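Local coordinates for protein aldose-aldose oxidoreductase (Caulobacter crescentus, PDB 5A04) that catalyses oxidation-reduction between aldose sugars, probably passing hydride from one to another through a bound NADP(H), at residues P42-L45 / K46-E50; G53-E56 / T57-Y60; N108-A111 / D112-M116; E63-D66 / R67-D70. All coordinates share one frame; numbering follows the deposited sequence. Where two conformers were deposited one is given.

Contact 1. Residues P42-L45 / K46-E50; sequences PEKL and KTYGE. With NDP (NADPH dihydro-nicotinamide-adenine-dinucleotide phosphate), chain G.
Glu43 O is approached by two groups of Thr47, one turn further along the helix 42-52 of the Rossmann fold: the backbone Thr47 N donates to it at 2.9 Å, and the hydroxyl Thr47 OG1 lies 3.1 Å away. The same hydroxyl has Glu43 OE2 at 3.3 Å, because the glutamate chain bends at chi2 (55°) and turns its carboxylate forward, toward the following turn. Glu43 OE2 also has the aliphatic Lys46 CD at 3.8 Å, while the Lys46 ammonium stays beyond salt-bridge range; long charged chains suit this exposed side. On another side, Tyr48 N donates to Lys44 O, and that oxygen also sits at the edge of the Tyr48 ring, 3.2 Å from Tyr48 CD2. Beyond its backbone, Lys44 runs out extended to the cofactor, where its ammonium suits the 2'-phosphate of NADPH. A methionine in its place would remove the ammonium and would probably leave that phosphate without this positive partner and Leu14 O without the lysine's N-H. Glycine suits the place of Gly49, because a CB there would collide with Leu45 O. At the far tip of the lysine, Lys44 NZ donates to O2X of NADPH at 2.7 Å.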
loop_
_atom_site.group_PDB
_atom_site.type_symbol
_atom_site.label_atom_id
_atom_site.label_comp_id
_atom_site.label_asym_id
_atom_site.label_seq_id
_atom_site.Cartn_x
_atom_site.Cartn_y
_atom_site.Cartn_z
ATOM N N PRO A 42 5.813 -21.397 -38.115
ATOM C CA PRO A 42 5.480 -21.132 -39.521
ATOM C C PRO A 42 3.988 -20.887 -39.747
ATOM O O PRO A 42 3.635 -20.030 -40.563
ATOM C CB PRO A 42 5.958 -22.404 -40.235
ATOM C CG PRO A 42 7.087 -22.881 -39.384
ATOM C CD PRO A 42 6.672 -22.588 -37.968
ATOM N N GLU A 43 3.133 -21.595 -39.018
ATOM C CA GLU A 43 1.692 -21.450 -39.206
ATOM C C GLU A 43 1.224 -20.047 -38.827
ATOM O O GLU A 43 0.282 -19.528 -39.418
ATOM C CB GLU A 43 0.928 -22.501 -38.399
ATOM C CG GLU A 43 -0.588 -22.470 -38.614
ATOM C CD GLU A 43 -0.982 -22.586 -40.087
ATOM O OE1 GLU A 43 -0.335 -23.364 -40.828
ATOM O OE2 GLU A 43 -1.939 -21.887 -40.503
ATOM N N LYS A 44 1.890 -19.425 -37.858
ATOM C CA LYS A 44 1.539 -18.057 -37.463
ATOM C C LYS A 44 1.893 -17.046 -38.554
ATOM O O LYS A 44 1.176 -16.070 -38.771
ATOM C CB LYS A 44 2.242 -17.672 -36.155
ATOM C CG LYS A 44 1.670 -18.335 -34.921
ATOM C CD LYS A 44 2.366 -17.809 -33.665
ATOM C CE LYS A 44 2.015 -18.636 -32.456
ATOM N NZ LYS A 44 2.752 -18.157 -31.239
ATOM N N LEU A 45 3.008 -17.271 -39.237
ATOM C CA LEU A 45 3.390 -16.392 -40.330
ATOM C C LEU A 45 2.334 -16.446 -41.436
ATOM O O LEU A 45 2.002 -15.429 -42.046
ATOM C CB LEU A 45 4.763 -16.778 -40.881
ATOM C CG LEU A 45 5.938 -16.532 -39.938
ATOM C CD1 LEU A 45 7.218 -17.133 -40.537
ATOM C CD2 LEU A 45 6.108 -15.032 -39.702
ATOM N N LYS A 46 1.801 -17.634 -41.679
ATOM C CA LYS A 46 0.760 -17.793 -42.689
ATOM C C LYS A 46 -0.515 -17.097 -42.232
ATOM O O LYS A 46 -1.071 -16.254 -42.942
ATOM C CB LYS A 46 0.494 -19.277 -42.957
ATOM C CG LYS A 46 -0.679 -19.522 -43.903
ATOM C CD LYS A 46 -0.930 -21.011 -44.088
ATOM C CE LYS A 46 -2.190 -21.270 -44.898
ATOM N NZ LYS A 46 -2.516 -22.723 -44.913
ATOM N N THR A 47 -0.954 -17.448 -41.030
ATOM C CA THR A 47 -2.201 -16.939 -40.469
ATOM C C THR A 47 -2.229 -15.414 -40.398
ATOM O O THR A 47 -3.151 -14.768 -40.909
ATOM C CB THR A 47 -2.435 -17.520 -39.063
ATOM O OG1 THR A 47 -2.717 -18.919 -39.175
ATOM C CG2 THR A 47 -3.613 -16.829 -38.385
ATOM N N TYR A 48 -1.214 -14.827 -39.769
ATOM C CA TYR A 48 -1.217 -13.382 -39.586
ATOM C C TYR A 48 -0.733 -12.649 -40.819
ATOM O O TYR A 48 -1.100 -11.496 -41.045
ATOM C CB TYR A 48 -0.375 -13.007 -38.362
ATOM C CG TYR A 48 -1.001 -13.518 -37.100
ATOM C CD1 TYR A 48 -2.135 -12.907 -36.577
ATOM C CD2 TYR A 48 -0.499 -14.640 -36.454
ATOM C CE1 TYR A 48 -2.733 -13.382 -35.435
ATOM C CE2 TYR A 48 -1.093 -15.127 -35.304
ATOM C CZ TYR A 48 -2.212 -14.490 -34.805
ATOM O OH TYR A 48 -2.812 -14.963 -33.669
ATOM N N GLY A 49 0.104 -13.310 -41.614
ATOM C CA GLY A 49 0.549 -12.737 -42.871
ATOM C C GLY A 49 -0.644 -12.532 -43.786
ATOM O O GLY A 49 -0.778 -11.500 -44.445
ATOM N N GLU A 50 -1.518 -13.527 -43.817
ATOM C CA GLU A 50 -2.717 -13.439 -44.646
ATOM C C GLU A 50 -3.705 -12.413 -44.097
ATOM O O GLU A 50 -4.237 -11.599 -44.848
ATOM C CB GLU A 50 -3.371 -14.812 -44.767
ATOM C CG GLU A 50 -2.648 -15.711 -45.758
ATOM C CD GLU A 50 -3.181 -17.132 -45.775
ATOM O OE1 GLU A 50 -4.230 -17.390 -45.143
ATOM O OE2 GLU A 50 -2.540 -17.995 -46.414
HETATM P PA NDP G . 3.325 -15.250 -25.047
HETATM O O1A NDP G . 3.846 -16.499 -24.427
HETATM O O2A NDP G . 1.838 -15.076 -25.189
HETATM O O5B NDP G . 4.000 -15.021 -26.529
HETATM C C5B NDP G . 5.386 -15.184 -26.430
HETATM C C4B NDP G . 5.860 -15.437 -27.869
HETATM O O4B NDP G . 7.281 -15.320 -27.964
HETATM C C3B NDP G . 5.494 -16.878 -28.293
HETATM O O3B NDP G . 4.202 -16.945 -28.807
HETATM C C2B NDP G . 6.476 -17.089 -29.452
HETATM O O2B NDP G . 6.079 -16.516 -30.556
HETATM C C1B NDP G . 7.717 -16.234 -28.950
HETATM N N9A NDP G . 8.792 -17.072 -28.412
HETATM C C8A NDP G . 10.097 -17.163 -28.885
HETATM N N7A NDP G . 10.847 -18.044 -28.195
HETATM C C5A NDP G . 9.981 -18.552 -27.223
HETATM C C6A NDP G . 10.164 -19.498 -26.196
HETATM N N6A NDP G . 11.387 -20.105 -26.023
HETATM N N1A NDP G . 9.145 -19.840 -25.349
HETATM C C2A NDP G . 7.947 -19.185 -25.585
HETATM N N3A NDP G . 7.629 -18.268 -26.506
HETATM C C4A NDP G . 8.684 -17.961 -27.338
HETATM O O3 NDP G . 3.951 -14.107 -24.018
HETATM P PN NDP G . 3.234 -12.645 -24.032
HETATM O O1N NDP G . 3.034 -12.103 -25.389
HETATM O O2N NDP G . 2.269 -12.452 -22.884
HETATM O O5D NDP G . 4.577 -11.704 -23.398
HETATM C C5D NDP G . 5.654 -11.607 -24.290
HETATM C C4D NDP G . 6.467 -10.346 -23.882
HETATM O O4D NDP G . 5.561 -9.201 -23.862
HETATM C C3D NDP G . 7.032 -10.466 -22.417
HETATM O O3D NDP G . 8.301 -9.792 -22.330
HETATM C C2D NDP G . 6.010 -9.710 -21.580
HETATM O O2D NDP G . 6.593 -9.097 -20.444
HETATM C C1D NDP G . 5.588 -8.588 -22.593
HETATM N N1N NDP G . 4.218 -8.148 -22.321
HETATM C C2N NDP G . 3.943 -6.800 -22.155
HETATM C C3N NDP G . 2.655 -6.405 -21.929
HETATM C C7N NDP G . 2.362 -4.984 -21.749
HETATM O O7N NDP G . 1.243 -4.583 -21.377
HETATM N N7N NDP G . 3.359 -4.049 -22.011
HETATM C C4N NDP G . 1.523 -7.370 -21.851
HETATM C C5N NDP G . 1.925 -8.776 -21.998
HETATM C C6N NDP G . 3.192 -9.116 -22.227
HETATM P P2B NDP G . 6.324 -17.364 -32.037
HETATM O O1X NDP G . 7.804 -17.654 -31.945
HETATM O O2X NDP G . 5.398 -18.520 -31.809
HETATM O O3X NDP G . 5.896 -16.330 -33.076
#

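Contact 2. Residues G53-E56 / T57-Y60; sequences GIPE and THRY
Arg59 grips the carbonyl of Ile54 side-on, with Arg59 NE 2.7 Å and Arg59 NH2 2.8 Å from Ile54 O. The oxygen lies within 1° of the guanidinium plane, and the two nitrogens reach it from opposite faces of the carbonyl plane, so the pair fixes the rotation of the arginine end. Its chain, extended from CG to NE, passes Pro55 O on the way, with Arg59 CG 3.5 Å from that oxygen. Two backbone bonds close the turn: His58 N to Pro55 O, and the longer Arg59 N to Glu56 O, whose donor stands 71° out of the carbonyl plane.

The tight part is here and at Ile54, a buried branched residue whose CG2 touches His58 CB at 3.6 Å, the two side chains crossing at about a right angle. The looser, exposed side is made by Pro55, Glu56 and Thr57. Pro55, whose ring restricts the backbone at the start of the turn, sets its CG 3.6 Å from His58 ND1. Thr57 OG1 meets the imidazole in its plane and is hydrogen-bonded to His58 ND1 at 2.7 Å, while the other nitrogen, His58 NE2, is bonded to Asp73. Glu56 CG lies over one face of the guanidinium, but its carboxylate remains beyond salt-bridge distance of Arg59 NH1.

This turn thus carries the chain from helix 42-52 into strand 59-60, the edge strand of the parallel sheet, beside strand 32-38: Ile54 packs on Leu34 and Leu37, and His58 and Tyr60 bond to the backbone of Leu37.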
loop_
_atom_site.group_PDB
_atom_site.type_symbol
_atom_site.label_atom_id
_atom_site.label_comp_id
_atom_site.label_asym_id
_atom_site.label_seq_id
_atom_site.Cartn_x
_atom_site.Cartn_y
_atom_site.Cartn_z
ATOM N N GLY A 53 -2.079 -8.815 -44.627
ATOM C CA GLY A 53 -1.601 -8.454 -45.955
ATOM C C GLY A 53 -0.094 -8.279 -46.008
ATOM O O GLY A 53 0.421 -7.385 -46.689
ATOM N N ILE A 54 0.609 -9.125 -45.265
ATOM C CA ILE A 54 2.069 -9.122 -45.240
ATOM C C ILE A 54 2.590 -10.165 -46.214
ATOM O O ILE A 54 2.384 -11.361 -45.995
ATOM C CB ILE A 54 2.622 -9.439 -43.827
ATOM C CG1 ILE A 54 1.942 -8.573 -42.764
ATOM C CG2 ILE A 54 4.152 -9.281 -43.813
ATOM C CD1 ILE A 54 2.106 -7.094 -42.974
ATOM N N PRO A 55 3.251 -9.724 -47.300
ATOM C CA PRO A 55 3.703 -10.693 -48.309
ATOM C C PRO A 55 4.759 -11.648 -47.750
ATOM O O PRO A 55 5.419 -11.313 -46.761
ATOM C CB PRO A 55 4.288 -9.809 -49.420
ATOM C CG PRO A 55 4.621 -8.527 -48.768
ATOM C CD PRO A 55 3.626 -8.343 -47.642
ATOM N N GLU A 56 4.903 -12.814 -48.374
ATOM C CA GLU A 56 5.864 -13.827 -47.939
ATOM C C GLU A 56 7.303 -13.311 -47.873
ATOM O O GLU A 56 8.100 -13.785 -47.064
ATOM C CB GLU A 56 5.795 -15.049 -48.864
ATOM C CG GLU A 56 4.490 -15.816 -48.727
ATOM C CD GLU A 56 4.528 -17.176 -49.395
ATOM O OE1 GLU A 56 4.400 -17.231 -50.635
ATOM O OE2 GLU A 56 4.685 -18.188 -48.677
ATOM N N THR A 57 7.622 -12.338 -48.717
ATOM C CA THR A 57 8.935 -11.700 -48.706
ATOM C C THR A 57 9.203 -10.949 -47.399
ATOM O O THR A 57 10.347 -10.623 -47.086
ATOM C CB THR A 57 9.078 -10.702 -49.856
ATOM O OG1 THR A 57 8.002 -9.755 -49.800
ATOM C CG2 THR A 57 9.045 -11.422 -51.208
ATOM N N HIS A 58 8.134 -10.654 -46.660
ATOM C CA HIS A 58 8.243 -9.876 -45.423
ATOM C C HIS A 58 7.915 -10.728 -44.202
ATOM O O HIS A 58 7.583 -10.203 -43.131
ATOM C CB HIS A 58 7.324 -8.648 -45.480
ATOM C CG HIS A 58 7.757 -7.608 -46.467
ATOM N ND1 HIS A 58 8.068 -7.907 -47.780
ATOM C CD2 HIS A 58 7.927 -6.269 -46.337
ATOM C CE1 HIS A 58 8.413 -6.799 -48.410
ATOM N NE2 HIS A 58 8.330 -5.790 -47.561
ATOM N N ARG A 59 8.001 -12.042 -44.371
ATOM C CA ARG A 59 7.788 -12.991 -43.279
ATOM C C ARG A 59 9.105 -13.698 -42.983
ATOM O O ARG A 59 9.733 -14.239 -43.892
ATOM C CB ARG A 59 6.709 -14.015 -43.641
ATOM C CG ARG A 59 5.363 -13.383 -43.981
ATOM C CD ARG A 59 4.366 -14.434 -44.444
ATOM N NE ARG A 59 3.252 -13.831 -45.172
ATOM C CZ ARG A 59 2.246 -14.527 -45.702
ATOM N NH1 ARG A 59 2.211 -15.846 -45.572
ATOM N NH2 ARG A 59 1.266 -13.901 -46.349
ATOM N N TYR A 60 9.515 -13.699 -41.717
ATOM C CA TYR A 60 10.806 -14.264 -41.326
ATOM C C TYR A 60 10.644 -15.285 -40.209
ATOM O O TYR A 60 9.800 -15.123 -39.336
ATOM C CB TYR A 60 11.758 -13.162 -40.860
ATOM C CG TYR A 60 12.038 -12.111 -41.900
ATOM C CD1 TYR A 60 11.160 -11.055 -42.095
ATOM C CD2 TYR A 60 13.187 -12.168 -42.687
ATOM C CE1 TYR A 60 11.401 -10.089 -43.051
ATOM C CE2 TYR A 60 13.445 -11.198 -43.646
ATOM C CZ TYR A 60 12.543 -10.160 -43.822
ATOM O OH TYR A 60 12.780 -9.181 -44.762
#

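Contact 3. Residues N108-A111 / D112-M116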
loop_
_atom_site.group_PDB
_atom_site.type_symbol
_atom_site.label_atom_id
_atom_site.label_comp_id
_atom_site.label_asym_id
_atom_site.label_seq_id
_atom_site.Cartn_x
_atom_site.Cartn_y
_atom_site.Cartn_z
ATOM N N ASN A 108 16.970 -9.600 -18.304
ATOM C CA ASN A 108 17.039 -10.260 -16.992
ATOM C C ASN A 108 17.894 -9.522 -15.968
ATOM O O ASN A 108 17.696 -9.679 -14.760
ATOM C CB ASN A 108 17.584 -11.685 -17.125
ATOM C CG ASN A 108 16.662 -12.603 -17.910
ATOM O OD1 ASN A 108 15.531 -12.241 -18.250
ATOM N ND2 ASN A 108 17.149 -13.800 -18.208
ATOM N N THR A 109 18.880 -8.763 -16.439
ATOM C CA THR A 109 19.881 -8.175 -15.549
ATOM C C THR A 109 20.320 -6.795 -15.999
ATOM O O THR A 109 20.117 -6.413 -17.151
ATOM C CB THR A 109 21.165 -9.046 -15.468
ATOM O OG1 THR A 109 21.828 -9.030 -16.741
ATOM C CG2 THR A 109 20.846 -10.485 -15.106
ATOM N N VAL A 110 20.978 -6.080 -15.095
ATOM C CA VAL A 110 21.586 -4.803 -15.424
ATOM C C VAL A 110 22.574 -4.958 -16.580
ATOM O O VAL A 110 22.527 -4.201 -17.550
ATOM C CB VAL A 110 22.290 -4.204 -14.194
ATOM C CG1 VAL A 110 23.171 -3.018 -14.587
ATOM C CG2 VAL A 110 21.235 -3.772 -13.170
ATOM N N ALA A 111 23.455 -5.953 -16.476
ATOM C CA ALA A 111 24.469 -6.179 -17.511
ATOM C C ALA A 111 23.851 -6.395 -18.888
ATOM O O ALA A 111 24.360 -5.906 -19.892
ATOM C CB ALA A 111 25.345 -7.375 -17.136
ATOM N N ASP A 112 22.757 -7.139 -18.938
ATOM C CA ASP A 112 22.114 -7.411 -20.219
ATOM C C ASP A 112 21.520 -6.134 -20.809
ATOM O O ASP A 112 21.596 -5.904 -22.018
ATOM C CB ASP A 112 21.025 -8.475 -20.063
ATOM C CG ASP A 112 21.590 -9.878 -19.855
ATOM O OD1 ASP A 112 22.746 -10.134 -20.254
ATOM O OD2 ASP A 112 20.857 -10.727 -19.300
ATOM N N CYS A 113 20.906 -5.315 -19.958
ATOM C CA CYS A 113 20.410 -4.010 -20.404
ATOM C C CYS A 113 21.547 -3.172 -20.965
ATOM O O CYS A 113 21.411 -2.547 -22.010
ATOM C CB CYS A 113 19.742 -3.241 -19.260
ATOM S SG CYS A 113 18.260 -4.015 -18.607
ATOM N N GLU A 114 22.674 -3.148 -20.260
ATOM C CA GLU A 114 23.813 -2.362 -20.724
ATOM C C GLU A 114 24.288 -2.833 -22.094
ATOM O O GLU A 114 24.639 -2.018 -22.947
ATOM C CB GLU A 114 24.965 -2.427 -19.714
ATOM C CG GLU A 114 24.606 -1.794 -18.372
ATOM C CD GLU A 114 25.720 -1.923 -17.338
ATOM O OE1 GLU A 114 26.348 -2.996 -17.260
ATOM O OE2 GLU A 114 25.969 -0.945 -16.607
ATOM N N ALA A 115 24.279 -4.145 -22.306
ATOM C CA ALA A 115 24.702 -4.712 -23.585
ATOM C C ALA A 115 23.768 -4.283 -24.704
ATOM O O ALA A 115 24.204 -3.967 -25.811
ATOM C CB ALA A 115 24.764 -6.223 -23.496
ATOM N N MET A 116 22.475 -4.262 -24.402
ATOM C CA MET A 116 21.477 -3.874 -25.387
ATOM C C MET A 116 21.647 -2.409 -25.778
ATOM O O MET A 116 21.593 -2.059 -26.954
ATOM C CB MET A 116 20.069 -4.142 -24.842
ATOM C CG MET A 116 19.767 -5.632 -24.725
ATOM S SD MET A 116 18.375 -5.940 -23.614
ATOM C CE MET A 116 17.007 -5.272 -24.569
HETATM O O HOH W 1 18.549 -11.159 -20.248
#
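Thr109 caps the start of helix 110-123, in the strand 99-102, helix 110-123, strand 127-129 unit of the Rossmann fold: its hydroxyl, Thr109 OG1, accepts from Asp112 N at 3.0 Å with an N-H...O angle of 156°. This is an N-cap bond, and a threonine suits it because its hydroxyl is short enough to reach the amide three residues ahead. Here chi1 is 67°, which sets OG1 between the backbone N and the carbonyl carbon, facing that amide. A valine at this position would lose the oxygen, and Asp112 N would probably be left without its cap, so that the first turn is likely to be less firmly held.

Asp112 can be followed outward. Its CB lies 3.5 Å from Thr109 OG1, and its CG and OD2 each lie 3.2 Å from the same oxygen. The carboxylate then divides its work. Asp112 OD1 forms a salt bridge with Arg87 of helix 86-95, and Asp112 OD2 accepts a short bond, 2.5 Å, from a water that in turn accepts from Asn108 N at 3.0 Å, tying the residue before the cap to the first turn. An acid suits the beginning of a helix, where its charge probably interacts favourably with the helix dipole. Asn108 itself has its ND2 bonded to Ser84.

Further along, routine bonds take over: Cys113 N to Thr109 O and Ala115 N to Ala111 O. The small Cys113 side chain is buried against Leu318 and Leu321 of helix 314-333. Glu114, on the exposed side, lays its chain against Val110, Glu114 CD lying 3.9 Å from Val110 CG1.

Contact 4. Residues E63-D66 / R67-D70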
loop_
_atom_site.group_PDB
_atom_site.type_symbol
_atom_site.label_atom_id
_atom_site.label_comp_id
_atom_site.label_asym_id
_atom_site.label_seq_id
_atom_site.Cartn_x
_atom_site.Cartn_y
_atom_site.Cartn_z
ATOM N N GLU A 63 15.338 -18.192 -37.747
ATOM C CA GLU A 63 16.535 -18.611 -38.473
ATOM C C GLU A 63 16.893 -17.642 -39.598
ATOM O O GLU A 63 18.068 -17.461 -39.918
ATOM C CB GLU A 63 16.348 -20.020 -39.037
ATOM C CG GLU A 63 16.139 -21.080 -37.967
ATOM C CD GLU A 63 15.885 -22.452 -38.552
ATOM O OE1 GLU A 63 15.343 -22.529 -39.675
ATOM O OE2 GLU A 63 16.226 -23.452 -37.887
ATOM N N THR A 64 15.884 -17.010 -40.203
ATOM C CA THR A 64 16.159 -16.113 -41.324
ATOM C C THR A 64 16.089 -14.635 -40.937
ATOM O O THR A 64 16.276 -13.775 -41.789
ATOM C CB THR A 64 15.185 -16.346 -42.524
ATOM O OG1 THR A 64 13.839 -16.035 -42.140
ATOM C CG2 THR A 64 15.255 -17.790 -43.023
ATOM N N PHE A 65 15.832 -14.349 -39.659
ATOM C CA PHE A 65 15.602 -12.972 -39.200
ATOM C C PHE A 65 16.717 -11.994 -39.585
ATOM O O PHE A 65 16.444 -10.858 -39.930
ATOM C CB PHE A 65 15.390 -12.963 -37.668
ATOM C CG PHE A 65 15.365 -11.580 -37.051
ATOM C CD1 PHE A 65 14.452 -10.621 -37.469
ATOM C CD2 PHE A 65 16.248 -11.249 -36.036
ATOM C CE1 PHE A 65 14.429 -9.356 -36.890
ATOM C CE2 PHE A 65 16.237 -9.985 -35.456
ATOM C CZ PHE A 65 15.329 -9.030 -35.894
ATOM N N ASP A 66 17.976 -12.426 -39.573
ATOM C CA ASP A 66 19.053 -11.470 -39.830
ATOM C C ASP A 66 19.021 -10.923 -41.264
ATOM O O ASP A 66 19.574 -9.855 -41.543
ATOM C CB ASP A 66 20.410 -12.110 -39.527
ATOM C CG ASP A 66 20.467 -12.684 -38.127
ATOM O OD1 ASP A 66 20.385 -11.896 -37.162
ATOM O OD2 ASP A 66 20.576 -13.917 -37.990
ATOM N N ARG A 67 18.331 -11.626 -42.155
ATOM C CA ARG A 67 18.175 -11.165 -43.537
ATOM C C ARG A 67 17.344 -9.890 -43.643
ATOM O O ARG A 67 17.305 -9.255 -44.696
ATOM C CB ARG A 67 17.525 -12.252 -44.396
ATOM C CG ARG A 67 18.352 -13.532 -44.539
ATOM C CD ARG A 67 17.544 -14.554 -45.325
ATOM N NE ARG A 67 18.199 -15.852 -45.447
ATOM C CZ ARG A 67 17.598 -16.934 -45.935
ATOM N NH1 ARG A 67 16.334 -16.862 -46.332
ATOM N NH2 ARG A 67 18.255 -18.084 -46.018
ATOM N N ILE A 68 16.678 -9.520 -42.552
ATOM C CA ILE A 68 15.831 -8.334 -42.538
ATOM C C ILE A 68 16.649 -7.054 -42.759
ATOM O O ILE A 68 16.096 -6.004 -43.080
ATOM C CB ILE A 68 15.032 -8.248 -41.208
ATOM C CG1 ILE A 68 13.719 -7.458 -41.389
ATOM C CG2 ILE A 68 15.887 -7.652 -40.080
ATOM C CD1 ILE A 68 12.745 -7.682 -40.226
ATOM N N ILE A 69 17.968 -7.144 -42.606
ATOM C CA ILE A 69 18.858 -6.028 -42.920
ATOM C C ILE A 69 18.655 -5.528 -44.360
ATOM O O ILE A 69 18.865 -4.352 -44.659
ATOM C CB ILE A 69 20.339 -6.442 -42.704
ATOM C CG1 ILE A 69 21.284 -5.244 -42.815
ATOM C CG2 ILE A 69 20.745 -7.555 -43.667
ATOM C CD1 ILE A 69 22.724 -5.613 -42.421
ATOM N N ASP A 70 18.211 -6.424 -45.233
ATOM C CA ASP A 70 18.059 -6.110 -46.651
ATOM C C ASP A 70 16.637 -5.706 -47.003
ATOM O O ASP A 70 16.297 -5.581 -48.179
ATOM C CB ASP A 70 18.468 -7.307 -47.500
ATOM C CG ASP A 70 19.953 -7.578 -47.442
ATOM O OD1 ASP A 70 20.731 -6.616 -47.277
ATOM O OD2 ASP A 70 20.336 -8.752 -47.566
#
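Thr64 and Arg67 open a short 3-10 turn with a backbone bond, Arg67 N to Thr64 O at 3.0 Å; Ile68 N to Phe65 O repeats the i to i+3 step at 3.0 Å, and a weak bond, Ile69 N to Asp66 O, follows at 3.3 Å. The first two donors stand well out of the carbonyl planes, by 40° and 45°, as is usual in the tight winding of a 3-10 turn.

Among the apolar contacts, Phe65 CE1 meets Ile68 CG2 at 3.9 Å. The phenyl group starts out anti to the backbone N (chi1 171°) and is buried with the isoleucine: Phe65 packs on Leu12 and Ala93, Ile68 on Ala10 and Val74. Large hydrocarbon side chains suit this inward side.

On the polar, outward side, the methyl Thr64 CG2 lies over one face of the Arg67 guanidinium, 3.6 Å from Arg67 NH1, while the Thr64 hydroxyl is bonded to Ser61 N. Asp66 instead points its carboxylate at Arg92 of helix 86-95, in a salt bridge.

The whole is a 3-10 segment in the connection between strands 59-60 and 76-79 of the Rossmann fold, its buried side, Phe65 and Ile68, laid on strand 7-12 of the parallel sheet.

How the contacts relate
All four contacts belong to the Rossmann domain, and contact 1 alone reaches NADPH directly, at its 2'-phosphate. Contacts 1 and 2 are consecutive and touch: Gly49 O lies 2.9 Å from Ile54 N, a probable hydrogen bond, and Leu45 CD1 packs 3.5 Å from Tyr60 O. Contact 2 in turn meets contact 4, where Tyr60 CE2 is 3.8 Å from Ile68 N, so the three form a continuous run on one side of the chain's centre. The side chains of Arg59 and Phe65 stand about 11 Å from the cofactor. Contact 3 lies apart, its centre 32 Å from that of contact 1, yet the side chain of Asn108 is about 9 Å from NADPH and about 13 Å from the bound glucose.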